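Local coordinates for outer membrane porin protein 32 (Delftia acidovorans, PDB 2FGQ), which forms trimeric, anion-selective channels across the bacterial outer membrane and binds D-malate within its pore, at residues A[102-107]-A[184-189]; A[209-214]-A[218-223]; A[18-21]-A[25-28]; A[304-307]-A[311-314]. All coordinates share one frame; numbering follows the deposited sequence.

Contact 1: residues A[102-107]-A[184-189]; sequences TSYDLF and SASLGL. With MLT (D-malate), chain H.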
loop_
_atom_site.group_PDB
_atom_site.type_symbol
_atom_site.label_atom_id
_atom_site.label_comp_id
_atom_site.label_asym_id
_atom_site.label_seq_id
_atom_site.Cartn_x
_atom_site.Cartn_y
_atom_site.Cartn_z
ATOM N N THR A 102 20.927 -0.451 18.559
ATOM C CA THR A 102 21.290 -1.081 17.290
ATOM C C THR A 102 22.392 -0.288 16.565
ATOM O O THR A 102 23.012 -0.814 15.677
ATOM C CB THR A 102 20.095 -1.292 16.309
ATOM O OG1 THR A 102 19.410 -0.068 16.064
ATOM C CG2 THR A 102 19.094 -2.234 16.883
ATOM N N SER A 103 22.637 0.957 16.965
ATOM C CA SER A 103 23.725 1.749 16.375
ATOM C C SER A 103 25.132 1.121 16.587
ATOM O O SER A 103 26.067 1.443 15.843
ATOM C CB SER A 103 23.690 3.192 16.896
ATOM O OG SER A 103 24.244 3.244 18.224
ATOM N N TYR A 104 25.275 0.208 17.543
ATOM C CA TYR A 104 26.543 -0.471 17.826
ATOM C C TYR A 104 26.812 -1.698 16.938
ATOM O O TYR A 104 27.902 -2.251 16.936
ATOM C CB TYR A 104 26.617 -0.858 19.310
ATOM C CG TYR A 104 26.548 0.351 20.179
ATOM C CD1 TYR A 104 27.652 1.169 20.318
ATOM C CD2 TYR A 104 25.364 0.722 20.805
ATOM C CE1 TYR A 104 27.583 2.310 21.039
ATOM C CE2 TYR A 104 25.286 1.846 21.565
ATOM C CZ TYR A 104 26.400 2.667 21.676
ATOM O OH TYR A 104 26.336 3.823 22.440
ATOM N N ASP A 105 25.803 -2.115 16.181
ATOM C CA ASP A 105 25.934 -3.196 15.233
ATOM C C ASP A 105 26.534 -2.652 13.939
ATOM O O ASP A 105 25.951 -1.784 13.298
ATOM C CB ASP A 105 24.525 -3.713 14.960
ATOM C CG ASP A 105 24.467 -4.959 14.134
ATOM O OD1 ASP A 105 25.461 -5.490 13.619
ATOM O OD2 ASP A 105 23.341 -5.498 13.977
ATOM N N LEU A 106 27.682 -3.172 13.539
ATOM C CA LEU A 106 28.346 -2.663 12.350
ATOM C C LEU A 106 27.652 -2.987 11.043
ATOM O O LEU A 106 27.950 -2.367 10.012
ATOM C CB LEU A 106 29.765 -3.199 12.327
ATOM C CG LEU A 106 30.872 -2.377 12.987
ATOM C CD1 LEU A 106 30.428 -1.361 13.966
ATOM C CD2 LEU A 106 31.886 -3.322 13.522
ATOM N N PHE A 107 26.720 -3.941 11.109
ATOM C CA PHE A 107 25.930 -4.379 9.960
ATOM C C PHE A 107 24.520 -3.833 10.035
ATOM O O PHE A 107 23.673 -4.193 9.225
ATOM C CB PHE A 107 25.929 -5.900 9.892
ATOM C CG PHE A 107 27.230 -6.446 9.442
ATOM C CD1 PHE A 107 27.515 -6.522 8.087
ATOM C CD2 PHE A 107 28.181 -6.832 10.346
ATOM C CE1 PHE A 107 28.725 -7.018 7.677
ATOM C CE2 PHE A 107 29.421 -7.307 9.921
ATOM C CZ PHE A 107 29.684 -7.392 8.602
ATOM N N SER A 184 31.005 6.540 22.124
ATOM C CA SER A 184 29.581 6.323 22.356
ATOM C C SER A 184 29.404 5.174 23.323
ATOM O O SER A 184 30.041 4.127 23.163
ATOM C CB SER A 184 28.886 5.983 21.022
ATOM O OG SER A 184 27.473 5.842 21.167
ATOM N N ALA A 185 28.547 5.367 24.322
ATOM C CA ALA A 185 28.169 4.269 25.201
ATOM C C ALA A 185 26.724 4.478 25.647
ATOM O O ALA A 185 26.318 5.595 25.908
ATOM C CB ALA A 185 29.065 4.231 26.405
ATOM N N SER A 186 25.983 3.391 25.766
ATOM C CA SER A 186 24.571 3.475 26.097
ATOM C C SER A 186 24.133 2.287 26.924
ATOM O O SER A 186 24.578 1.169 26.680
ATOM C CB SER A 186 23.683 3.488 24.829
ATOM O OG SER A 186 24.135 4.382 23.819
ATOM N N LEU A 187 23.207 2.542 27.845
ATOM C CA LEU A 187 22.543 1.515 28.627
ATOM C C LEU A 187 21.042 1.645 28.416
ATOM O O LEU A 187 20.471 2.694 28.680
ATOM C CB LEU A 187 22.859 1.671 30.113
ATOM C CG LEU A 187 22.072 0.745 31.061
ATOM C CD1 LEU A 187 22.464 -0.696 30.858
ATOM C CD2 LEU A 187 22.306 1.198 32.503
ATOM N N GLY A 188 20.430 0.568 27.914
ATOM C CA GLY A 188 19.004 0.510 27.672
ATOM C C GLY A 188 18.317 -0.517 28.561
ATOM O O GLY A 188 18.862 -1.573 28.863
ATOM N N LEU A 189 17.104 -0.191 28.970
ATOM C CA LEU A 189 16.268 -1.083 29.775
ATOM C C LEU A 189 14.827 -0.970 29.252
ATOM O O LEU A 189 14.331 0.127 29.013
ATOM C CB LEU A 189 16.253 -0.622 31.237
ATOM C CG LEU A 189 17.548 -0.501 32.043
ATOM C CD1 LEU A 189 17.285 0.258 33.368
ATOM C CD2 LEU A 189 17.983 -1.863 32.317
HETATM C C1 MLT H . 15.734 -0.859 10.646
HETATM O O1 MLT H . 16.326 -1.265 9.516
HETATM O O2 MLT H . 15.694 0.397 10.987
HETATM C C2 MLT H . 15.134 -1.786 11.637
HETATM O O3 MLT H . 14.489 -2.853 10.990
HETATM C C3 MLT H . 16.221 -2.210 12.613
HETATM C C4 MLT H . 16.943 -0.943 13.024
HETATM O O4 MLT H . 17.179 0.054 12.203
HETATM O O5 MLT H . 17.355 -0.772 14.217
HETATM O O HOH W 1 26.432 4.696 18.556
#
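Tyr104 closes a 3-10 turn at 102-104 and faces strand 184-189 from a distance, its CA lying 8.7 Å from that of Ser184, so the two backbones exchange no hydrogen bond and one side chain spans the gap. Its OH sits between two serines of the same strand face, 2.6 Å from Ser184 OG and 2.7 Å from Ser186 OG; its one proton can serve only one of them, and with Ser186 either oxygen could donate. Ser186 OG lies in the ring plane at the edge, while Ser184 OG approaches obliquely. Tyr104 CG stands anti to its own carbonyl carbon (chi1 -61°), which sends the ring out from the turn toward the strand. Segment 102-107 belongs to the loop that folds inward from the wall of this 16-stranded porin barrel and narrows the pore, and these serines tie it to strand 183-196. Ser184 OG is also bonded to Asp179 and Ser186 OG to Lys100. A phenylalanine in place of Tyr104 would probably leave both serine hydroxyls without this shared partner and the ring less firmly fixed to the wall. Water 1 adds a second bridge, donating to Ser103 OG at 2.6 Å and to Ser184 OG at 3.0 Å, and lies over one face of the Tyr104 ring. Thr102 OG1 is 2.9 Å from O5 of D-malate, which Thr36, Arg75 and Arg133 also bind.

Contact 2: residues A[209-214]-A[218-223]; sequences GASYNF and KLSGLL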
loop_
_atom_site.group_PDB
_atom_site.type_symbol
_atom_site.label_atom_id
_atom_site.label_comp_id
_atom_site.label_asym_id
_atom_site.label_seq_id
_atom_site.Cartn_x
_atom_site.Cartn_y
_atom_site.Cartn_z
ATOM N N GLY A 209 25.900 -1.029 25.261
ATOM C CA GLY A 209 26.708 -0.946 24.062
ATOM C C GLY A 209 27.746 0.149 24.200
ATOM O O GLY A 209 27.539 1.111 24.926
ATOM N N ALA A 210 28.870 -0.022 23.512
ATOM C CA ALA A 210 29.923 1.007 23.483
ATOM C C ALA A 210 30.704 0.906 22.205
ATOM O O ALA A 210 30.825 -0.177 21.628
ATOM C CB ALA A 210 30.863 0.871 24.667
ATOM N N SER A 211 31.247 2.030 21.769
ATOM C CA SER A 211 32.094 2.036 20.592
ATOM C C SER A 211 33.072 3.189 20.656
ATOM O O SER A 211 32.843 4.184 21.326
ATOM C CB SER A 211 31.293 2.144 19.290
ATOM O OG SER A 211 30.513 3.338 19.207
ATOM N N TYR A 212 34.186 3.028 19.950
ATOM C CA TYR A 212 35.134 4.109 19.794
ATOM C C TYR A 212 35.611 4.136 18.376
ATOM O O TYR A 212 36.057 3.128 17.874
ATOM C CB TYR A 212 36.326 3.985 20.769
ATOM C CG TYR A 212 37.089 5.291 20.818
ATOM C CD1 TYR A 212 38.169 5.509 19.995
ATOM C CD2 TYR A 212 36.667 6.344 21.625
ATOM C CE1 TYR A 212 38.839 6.728 19.994
ATOM C CE2 TYR A 212 37.331 7.545 21.624
ATOM C CZ TYR A 212 38.415 7.727 20.799
ATOM O OH TYR A 212 39.096 8.940 20.797
ATOM N N ASN A 213 35.524 5.308 17.749
ATOM C CA ASN A 213 35.955 5.520 16.385
ATOM C C ASN A 213 37.314 6.218 16.391
ATOM O O ASN A 213 37.400 7.413 16.690
ATOM C CB ASN A 213 34.933 6.349 15.622
ATOM C CG ASN A 213 35.156 6.295 14.138
ATOM O OD1 ASN A 213 36.244 5.961 13.679
ATOM N ND2 ASN A 213 34.109 6.575 13.380
ATOM N N PHE A 214 38.359 5.435 16.101
ATOM C CA PHE A 214 39.740 5.938 16.046
ATOM C C PHE A 214 40.032 6.621 14.691
ATOM O O PHE A 214 41.131 7.112 14.496
ATOM C CB PHE A 214 40.744 4.798 16.229
ATOM C CG PHE A 214 40.604 4.014 17.502
ATOM C CD1 PHE A 214 41.349 4.347 18.625
ATOM C CD2 PHE A 214 39.752 2.920 17.585
ATOM C CE1 PHE A 214 41.260 3.623 19.796
ATOM C CE2 PHE A 214 39.638 2.197 18.776
ATOM C CZ PHE A 214 40.422 2.541 19.877
ATOM N N LYS A 218 37.148 1.488 13.714
ATOM C CA LYS A 218 36.156 1.653 14.782
ATOM C C LYS A 218 35.970 0.294 15.461
ATOM O O LYS A 218 35.928 -0.734 14.789
ATOM C CB LYS A 218 34.845 2.155 14.185
ATOM C CG LYS A 218 33.691 2.248 15.151
ATOM C CD LYS A 218 32.472 2.942 14.516
ATOM C CE LYS A 218 31.404 3.177 15.557
ATOM N NZ LYS A 218 30.121 3.720 14.948
ATOM N N LEU A 219 35.885 0.305 16.775
ATOM C CA LEU A 219 35.614 -0.887 17.560
ATOM C C LEU A 219 34.262 -0.692 18.236
ATOM O O LEU A 219 33.974 0.381 18.758
ATOM C CB LEU A 219 36.702 -1.031 18.627
ATOM C CG LEU A 219 36.660 -2.274 19.502
ATOM C CD1 LEU A 219 36.942 -3.584 18.716
ATOM C CD2 LEU A 219 37.677 -2.050 20.647
ATOM N N SER A 220 33.458 -1.749 18.263
ATOM C CA SER A 220 32.103 -1.648 18.796
ATOM C C SER A 220 31.718 -2.958 19.485
ATOM O O SER A 220 32.086 -4.004 19.030
ATOM C CB SER A 220 31.151 -1.366 17.634
ATOM O OG SER A 220 29.888 -0.955 18.138
ATOM N N GLY A 221 31.021 -2.873 20.607
ATOM C CA GLY A 221 30.565 -4.027 21.355
ATOM C C GLY A 221 29.165 -3.828 21.948
ATOM O O GLY A 221 28.701 -2.701 22.185
ATOM N N LEU A 222 28.481 -4.946 22.183
ATOM C CA LEU A 222 27.094 -4.930 22.681
ATOM C C LEU A 222 26.977 -6.186 23.573
ATOM O O LEU A 222 27.458 -7.262 23.200
ATOM C CB LEU A 222 26.096 -5.065 21.525
ATOM C CG LEU A 222 25.351 -3.906 20.826
ATOM C CD1 LEU A 222 24.579 -4.393 19.609
ATOM C CD2 LEU A 222 24.363 -3.179 21.738
ATOM N N LEU A 223 26.331 -6.035 24.720
ATOM C CA LEU A 223 25.891 -7.138 25.578
ATOM C C LEU A 223 24.402 -6.962 25.829
ATOM O O LEU A 223 23.946 -5.854 26.065
ATOM C CB LEU A 223 26.585 -7.054 26.934
ATOM C CG LEU A 223 28.091 -6.961 26.918
ATOM C CD1 LEU A 223 28.545 -6.543 28.285
ATOM C CD2 LEU A 223 28.641 -8.330 26.522
HETATM O O HOH W 2 28.473 3.375 17.376
HETATM O O HOH W 3 31.248 6.305 14.335
#
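The hairpin of strands 199-213 and 218-230 of the porin barrel brings Ala210 opposite Gly221 and Tyr212 opposite Leu219 as antiparallel hydrogen-bonded pairs, the segment axes 178° apart. Each pair is joined by two backbone hydrogen bonds, Gly221 N to Ala210 O at 2.9 Å and 166°. Lys218 does most side-chain work on the face shared with Ser211 and Asn213. With CG anti to the backbone N (chi1 175°) and the chain extended, it crosses Asn213 at about a right angle and brings CE to 3.8 Å from Ser211 OG. Water 2 joins Lys218 NZ, at 3.0 Å, to Ser211 OG, and water 3 joins NZ, at 2.9 Å, to Asn213 ND2, while Asn213 OD1 accepts from the backbone N of Gly215. A methionine in place of Lys218 lacks the ammonium and would probably break both water bridges, to Ser211 and Asn213. Beside the face of Leu219 and Tyr212, the Phe214 ring, just past the strand end, meets Leu219 CB at its edge and has Tyr212 CD1 over its centre. The wall is thus polar and hydrated near Ser211, Asn213 and Lys218, though Leu222 shares that face, and apolar beside Phe214, consistent with a barrel between channel and lipid.

Contact 3: residues A[18-21]-A[25-28]; sequences NKDA and SRYG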
loop_
_atom_site.group_PDB
_atom_site.type_symbol
_atom_site.label_atom_id
_atom_site.label_comp_id
_atom_site.label_asym_id
_atom_site.label_seq_id
_atom_site.Cartn_x
_atom_site.Cartn_y
_atom_site.Cartn_z
ATOM N N ASN A 18 23.946 -22.321 2.505
ATOM C CA ASN A 18 24.246 -23.717 2.182
ATOM C C ASN A 18 23.258 -24.734 2.749
ATOM O O ASN A 18 23.167 -25.865 2.282
ATOM C CB ASN A 18 25.714 -24.059 2.479
ATOM C CG ASN A 18 26.077 -24.142 3.954
ATOM O OD1 ASN A 18 27.139 -24.762 4.323
ATOM N ND2 ASN A 18 25.278 -23.577 4.791
ATOM N N LYS A 19 22.480 -24.345 3.734
ATOM C CA LYS A 19 21.456 -25.230 4.270
ATOM C C LYS A 19 20.251 -24.470 4.779
ATOM O O LYS A 19 20.371 -23.354 5.318
ATOM C CB LYS A 19 21.975 -26.108 5.410
ATOM C CG LYS A 19 23.023 -25.605 6.214
ATOM C CD LYS A 19 23.613 -26.759 7.073
ATOM C CE LYS A 19 24.922 -27.341 6.545
ATOM N NZ LYS A 19 25.815 -27.792 7.671
ATOM N N ASP A 20 19.104 -25.114 4.651
ATOM C CA ASP A 20 17.850 -24.646 5.202
ATOM C C ASP A 20 17.388 -25.658 6.252
ATOM O O ASP A 20 18.197 -26.439 6.718
ATOM C CB ASP A 20 16.846 -24.416 4.077
ATOM C CG ASP A 20 16.432 -25.679 3.364
ATOM O OD1 ASP A 20 16.784 -26.807 3.801
ATOM O OD2 ASP A 20 15.756 -25.605 2.302
ATOM N N ALA A 21 16.118 -25.651 6.620
ATOM C CA ALA A 21 15.638 -26.522 7.707
ATOM C C ALA A 21 15.679 -28.006 7.356
ATOM O O ALA A 21 15.677 -28.859 8.254
ATOM C CB ALA A 21 14.237 -26.112 8.135
ATOM N N SER A 25 20.571 -26.391 0.139
ATOM C CA SER A 25 20.998 -25.022 -0.147
ATOM C C SER A 25 19.862 -24.210 -0.777
ATOM O O SER A 25 18.893 -24.753 -1.320
ATOM C CB SER A 25 22.243 -25.011 -1.009
ATOM O OG SER A 25 21.989 -25.615 -2.265
ATOM N N ARG A 26 19.992 -22.890 -0.677
ATOM C CA ARG A 26 19.028 -21.966 -1.242
ATOM C C ARG A 26 19.757 -20.800 -1.807
ATOM O O ARG A 26 20.701 -20.300 -1.246
ATOM C CB ARG A 26 18.049 -21.481 -0.168
ATOM C CG ARG A 26 16.758 -20.959 -0.711
ATOM C CD ARG A 26 15.697 -22.004 -0.962
ATOM N NE ARG A 26 15.228 -22.766 0.189
ATOM C CZ ARG A 26 14.089 -22.553 0.867
ATOM N NH1 ARG A 26 13.281 -21.549 0.584
ATOM N NH2 ARG A 26 13.759 -23.360 1.846
ATOM N N TYR A 27 19.322 -20.352 -2.954
ATOM C CA TYR A 27 19.878 -19.126 -3.462
ATOM C C TYR A 27 18.832 -18.366 -4.231
ATOM O O TYR A 27 17.805 -18.913 -4.633
ATOM C CB TYR A 27 21.110 -19.417 -4.266
ATOM C CG TYR A 27 20.811 -20.270 -5.448
ATOM C CD1 TYR A 27 20.495 -19.697 -6.642
ATOM C CD2 TYR A 27 20.816 -21.662 -5.349
ATOM C CE1 TYR A 27 20.200 -20.468 -7.755
ATOM C CE2 TYR A 27 20.470 -22.456 -6.474
ATOM C CZ TYR A 27 20.171 -21.837 -7.665
ATOM O OH TYR A 27 19.859 -22.565 -8.812
ATOM N N GLY A 28 19.071 -17.086 -4.403
ATOM C CA GLY A 28 18.002 -16.260 -4.929
ATOM C C GLY A 28 18.322 -14.803 -5.007
ATOM O O GLY A 28 19.463 -14.385 -4.793
#
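The guanidinium of Arg26 receives Asp20 OD2 at its edge, exactly in its plane, with the Tyr311 ring packed over one face; the carboxylate stands almost perpendicular to it. The pair closes the turn between strands 4-17 and 26-48, the first two staves of the porin barrel, with 18-21 in the connecting loop and Arg26 starting the second strand. The salt bridge rests on one hydrogen bond, from Arg26 NH2 to Asp20 OD2, 3.0 Å long and nearly straight at 170°. It meets OD2 on the anti side, tilted out of the carboxylate plane, and on the NE side of NH2: one oxygen to one N-H, not a two-pronged pairing. Arg26 reaches it by bending at chi2 (86°) and chi3 (61°), which folds the end of the chain back toward the loop. The other carboxylate oxygen, OD1, accepts from the backbone N of Ala22 and of Asp24, which holds the group within the turn. OD2 has a further charge partner in Lys159 of the second subunit, so this acid probably sees two positive charges, and Arg26 also packs on that lysine: the bridge lies at an interface of the trimer. Lys19 turns away to Glu319 and Ser320. Just before the strand begins, the contact is of carbon against carbonyl, with Ser25 CA 3.4 Å and Ser25 CB 3.5 Å from Asn18 O.

Contact 4: residues A[304-307]-A[311-314]; sequences GLQA and YAGG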
loop_
_atom_site.group_PDB
_atom_site.type_symbol
_atom_site.label_atom_id
_atom_site.label_comp_id
_atom_site.label_asym_id
_atom_site.label_seq_id
_atom_site.Cartn_x
_atom_site.Cartn_y
_atom_site.Cartn_z
ATOM N N GLY A 304 19.307 -19.555 12.179
ATOM C CA GLY A 304 19.703 -19.373 10.801
ATOM C C GLY A 304 20.013 -17.932 10.453
ATOM O O GLY A 304 19.479 -16.975 11.056
ATOM N N LEU A 305 20.842 -17.777 9.441
ATOM C CA LEU A 305 21.189 -16.472 8.923
ATOM C C LEU A 305 19.982 -15.825 8.229
ATOM O O LEU A 305 19.111 -16.507 7.653
ATOM C CB LEU A 305 22.342 -16.591 7.962
ATOM C CG LEU A 305 23.660 -17.085 8.531
ATOM C CD1 LEU A 305 24.594 -17.520 7.398
ATOM C CD2 LEU A 305 24.280 -15.998 9.386
ATOM N N GLN A 306 19.965 -14.508 8.225
ATOM C CA GLN A 306 18.779 -13.777 7.761
ATOM C C GLN A 306 18.978 -13.231 6.345
ATOM O O GLN A 306 19.184 -12.020 6.163
ATOM C CB GLN A 306 18.481 -12.664 8.745
ATOM C CG GLN A 306 18.149 -13.220 10.125
ATOM C CD GLN A 306 16.965 -14.132 10.118
ATOM O OE1 GLN A 306 17.090 -15.377 10.285
ATOM N NE2 GLN A 306 15.802 -13.549 9.943
ATOM N N ALA A 307 18.936 -14.125 5.348
ATOM C CA ALA A 307 19.085 -13.701 3.938
ATOM C C ALA A 307 17.690 -13.286 3.445
ATOM O O ALA A 307 16.972 -14.114 2.869
ATOM C CB ALA A 307 19.654 -14.822 3.060
ATOM N N TYR A 311 16.209 -16.844 2.149
ATOM C CA TYR A 311 15.901 -17.795 3.206
ATOM C C TYR A 311 16.321 -17.168 4.534
ATOM O O TYR A 311 17.468 -16.747 4.683
ATOM C CB TYR A 311 16.624 -19.129 2.996
ATOM C CG TYR A 311 16.198 -20.154 4.044
ATOM C CD1 TYR A 311 14.931 -20.700 4.024
ATOM C CD2 TYR A 311 17.043 -20.479 5.122
ATOM C CE1 TYR A 311 14.509 -21.570 5.025
ATOM C CE2 TYR A 311 16.619 -21.372 6.139
ATOM C CZ TYR A 311 15.362 -21.903 6.079
ATOM O OH TYR A 311 14.907 -22.780 7.040
ATOM N N ALA A 312 15.401 -17.137 5.484
ATOM C CA ALA A 312 15.666 -16.584 6.812
ATOM C C ALA A 312 15.090 -17.467 7.916
ATOM O O ALA A 312 14.914 -16.999 9.061
ATOM C CB ALA A 312 15.108 -15.167 6.895
ATOM N N GLY A 313 14.862 -18.743 7.604
ATOM C CA GLY A 313 14.399 -19.701 8.587
ATOM C C GLY A 313 15.556 -20.312 9.351
ATOM O O GLY A 313 16.704 -19.879 9.292
ATOM N N GLY A 314 15.214 -21.337 10.106
ATOM C CA GLY A 314 16.172 -22.047 10.908
ATOM C C GLY A 314 16.907 -23.128 10.161
ATOM O O GLY A 314 16.690 -23.394 8.970
HETATM O O HOH W 4 18.705 -19.204 7.457
#
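Ala307 and Tyr311 pair across a short antiparallel turn, three residues between them, in the long loop joining strands 286-297 and 320-331 of the porin barrel. Tyr311 N bonds to Ala307 O at 2.9 Å, in the carbonyl plane; the return bond from Ala307 N to Tyr311 O is weak, with an angle of 134°, completing a single bridge. Tyr311 CG stands anti to the backbone N (chi1 -175°), and the ring lies back along its own segment, with Gly313 N 3.4 Å above its centre and Gly314 O in plane at its edge. Gln306 leaves its backbone pointing away from segment 311-314, yet a bend at chi2 (-59°) returns the amide, which comes to rest beside Ala312. Gly304 has no side chain, and a CB would run into Gly313 O; its CA-H points at that oxygen instead, 3.4 Å from CA. Water 4 lies between Leu305 O and Gly313 O. Leu305 turns away from this turn to pack on Ala293, Leu295 and Ile112. The phenol closes a ring with its own segment, Tyr311 OH donating to Gly314 O over 2.7 Å on a lone pair of that carbonyl.

Contacts 1 and 2 touch each other at the barrel wall, centres 8 Å apart: strands 183-196 and 199-213 are neighbours, and Tyr104 O reaches Ser220 OG at 2.7 Å. Contact 2 is regular main-chain pairing within the wall, whereas contact 1 joins an inward loop to it through hydroxyls and water. Contacts 3 and 4 form a second group, centres 9 Å apart, where Asp20 CB lies 3.5 Å from Tyr311 CZ. Contact 3 is a surface contact of charged groups near another subunit; contact 4, partly buried like contacts 1 and 2, relies on backbone carbonyls and glycines. Contacts 1 and 3 lie about 31 Å apart between centres.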